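Local coordinates for protein probable starch synthase 4, chloroplastic/amyloplastic (Arabidopsis thaliana, PDB 6GNE) that is a probable plastid starch synthase with a glycosyltransferase GT-B fold, holding ADP and a glycan in the cleft between its two domains, at residues C171-N176 with T227-T232. Sequence-based numbering, arbitrary orientation.
Sequences CFTCHN and TTVSPT. With AC1 (4,6-dideoxy-4-{[(1S,4R,5S,6S)-4,5,6-trihydroxy-3-(hydroxymethyl)cyclohex-2-en-1-yl]amino}-alpha-D-glucopyranose), chain C.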
# COMPACT_ATOMS: atom_id res chain seq x y z
N CYS A 171 -14.67 10.10 3.91
CA CYS A 171 -13.55 10.14 2.99
C CYS A 171 -13.32 8.72 2.50
O CYS A 171 -13.36 7.75 3.28
CB CYS A 171 -12.30 10.69 3.68
SG CYS A 171 -10.83 10.92 2.63
N PHE A 172 -13.11 8.59 1.20
CA PHE A 172 -12.76 7.30 0.58
C PHE A 172 -11.45 7.41 -0.18
O PHE A 172 -11.29 8.28 -1.01
CB PHE A 172 -13.87 6.85 -0.35
CG PHE A 172 -13.54 5.60 -1.09
CD1 PHE A 172 -13.41 4.42 -0.42
CD2 PHE A 172 -13.39 5.60 -2.46
CE1 PHE A 172 -13.12 3.25 -1.07
CE2 PHE A 172 -13.11 4.44 -3.14
CZ PHE A 172 -12.97 3.26 -2.44
N THR A 173 -10.50 6.54 0.14
CA THR A 173 -9.27 6.44 -0.64
C THR A 173 -9.32 5.11 -1.42
O THR A 173 -9.51 4.06 -0.82
CB THR A 173 -8.05 6.54 0.28
OG1 THR A 173 -8.02 7.83 0.89
CG2 THR A 173 -6.74 6.32 -0.50
N CYS A 174 -9.19 5.18 -2.76
CA CYS A 174 -8.88 3.97 -3.56
C CYS A 174 -7.40 3.92 -3.88
O CYS A 174 -6.86 4.84 -4.54
CB CYS A 174 -9.69 3.88 -4.87
SG CYS A 174 -9.54 2.25 -5.65
N HIS A 175 -6.76 2.86 -3.38
CA HIS A 175 -5.32 2.63 -3.52
C HIS A 175 -4.96 1.82 -4.80
O HIS A 175 -3.77 1.71 -5.19
CB HIS A 175 -4.79 1.86 -2.31
CG HIS A 175 -4.95 2.56 -1.00
ND1 HIS A 175 -3.87 3.02 -0.28
CD2 HIS A 175 -6.04 2.81 -0.25
CE1 HIS A 175 -4.29 3.56 0.84
NE2 HIS A 175 -5.61 3.46 0.88
N ASN A 176 -5.97 1.22 -5.43
CA ASN A 176 -5.82 0.60 -6.75
C ASN A 176 -7.19 0.39 -7.38
O ASN A 176 -7.95 -0.48 -6.95
CB ASN A 176 -5.06 -0.75 -6.65
CG ASN A 176 -4.77 -1.39 -8.01
OD1 ASN A 176 -5.17 -0.88 -9.04
ND2 ASN A 176 -4.07 -2.51 -8.01
N THR A 227 -10.05 10.29 -2.61
CA THR A 227 -8.63 10.40 -3.05
C THR A 227 -8.09 9.12 -3.63
O THR A 227 -8.65 8.04 -3.45
CB THR A 227 -7.66 10.88 -1.93
OG1 THR A 227 -7.27 9.78 -1.09
CG2 THR A 227 -8.30 11.98 -1.09
N THR A 228 -7.00 9.28 -4.37
CA THR A 228 -6.11 8.19 -4.69
C THR A 228 -4.68 8.62 -4.39
O THR A 228 -4.42 9.74 -3.96
CB THR A 228 -6.30 7.64 -6.11
OG1 THR A 228 -5.55 6.43 -6.24
CG2 THR A 228 -5.85 8.63 -7.16
N VAL A 229 -3.76 7.71 -4.64
CA VAL A 229 -2.49 7.73 -3.96
C VAL A 229 -1.30 8.38 -4.73
O VAL A 229 -0.15 8.35 -4.23
CB VAL A 229 -2.17 6.32 -3.42
CG1 VAL A 229 -3.19 5.98 -2.33
CG2 VAL A 229 -2.22 5.27 -4.54
N SER A 230 -1.58 9.00 -5.89
CA SER A 230 -0.60 9.92 -6.51
C SER A 230 -1.25 10.84 -7.53
O SER A 230 -2.20 10.44 -8.17
CB SER A 230 0.54 9.15 -7.19
OG SER A 230 0.09 8.47 -8.35
N PRO A 231 -0.74 12.06 -7.69
CA PRO A 231 -1.31 12.96 -8.74
C PRO A 231 -1.34 12.34 -10.17
O PRO A 231 -2.35 12.45 -10.87
CB PRO A 231 -0.38 14.18 -8.71
CG PRO A 231 0.29 14.16 -7.37
CD PRO A 231 0.29 12.74 -6.87
N THR A 232 -0.25 11.69 -10.58
CA THR A 232 -0.18 11.08 -11.92
C THR A 232 -1.19 9.94 -12.09
O THR A 232 -1.91 9.88 -13.10
CB THR A 232 1.25 10.61 -12.27
OG1 THR A 232 2.14 11.74 -12.31
CG2 THR A 232 1.30 9.88 -13.62
C1 AC1 C . -4.88 -4.80 -1.93
O2 AC1 C . -6.63 -3.23 -2.51
C2 AC1 C . -5.24 -3.33 -2.15
C4A AC1 C . -0.02 1.65 -3.65
C3 AC1 C . -4.31 -2.67 -3.17
O3 AC1 C . -4.69 -1.29 -3.25
C4 AC1 C . -2.85 -2.85 -2.74
N4A AC1 C . -1.86 -2.18 -3.61
C5 AC1 C . -2.62 -4.36 -2.65
O5 AC1 C . -3.48 -4.91 -1.66
C6 AC1 C . -1.21 -4.73 -2.23
C1B AC1 C . -1.80 -0.73 -3.84
C2B AC1 C . -0.88 -0.31 -5.02
O2B AC1 C . -0.46 -1.41 -5.83
C3B AC1 C . 0.33 0.52 -4.61
O3B AC1 C . 0.80 1.16 -5.80
O4 AC1 C . 1.18 2.31 -3.25
C5B AC1 C . -0.80 1.14 -2.47
C7B AC1 C . -1.55 0.04 -2.55
C6B AC1 C . -0.79 1.93 -1.18
O6B AC1 C . -1.37 3.22 -1.37
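Thr173 and Thr227 sit side by side at the C-terminal ends of two inner parallel strands, 169-174 and 225-228, of the N-terminal Rossmann-like domain of this GT-B protein, where the loops that follow the strands line the glycan pocket. Two backbone hydrogen bonds tie the strands: Thr227 N gives to Phe172 O (2.9 Å), and Cys174 N to Thr227 O (3.0 Å).

Among the side chains, the hydroxyls of Thr173 and Thr227 meet tip to tip, OG1 to OG1 at 2.9 Å. Each has a second partner, His143 NE2 for Thr173 and Tyr490 OH for Thr227, which makes a buried polar chain reaching helix 484-499. One residue on, Thr228 swings OG1 anti to its own backbone N (chi1 -170°) and donates to Cys174 O at 2.7 Å, a side chain joining the strands where they begin to part.

Past the strand ends a valine methyl and an imidazole line the pocket wall beside AC1. Val229 CG1 lies 3.7 Å from His175 ND1, approaching the ring obliquely, and both residues border the hydroxymethyl group of AC1. His145 ND1 is hydrogen-bonded to His175 NE2 and so helps fix the ring, whose other nitrogen, ND1, donates in the ring plane to AC1 O6B at 2.7 Å, with an N-H...O angle of 163°.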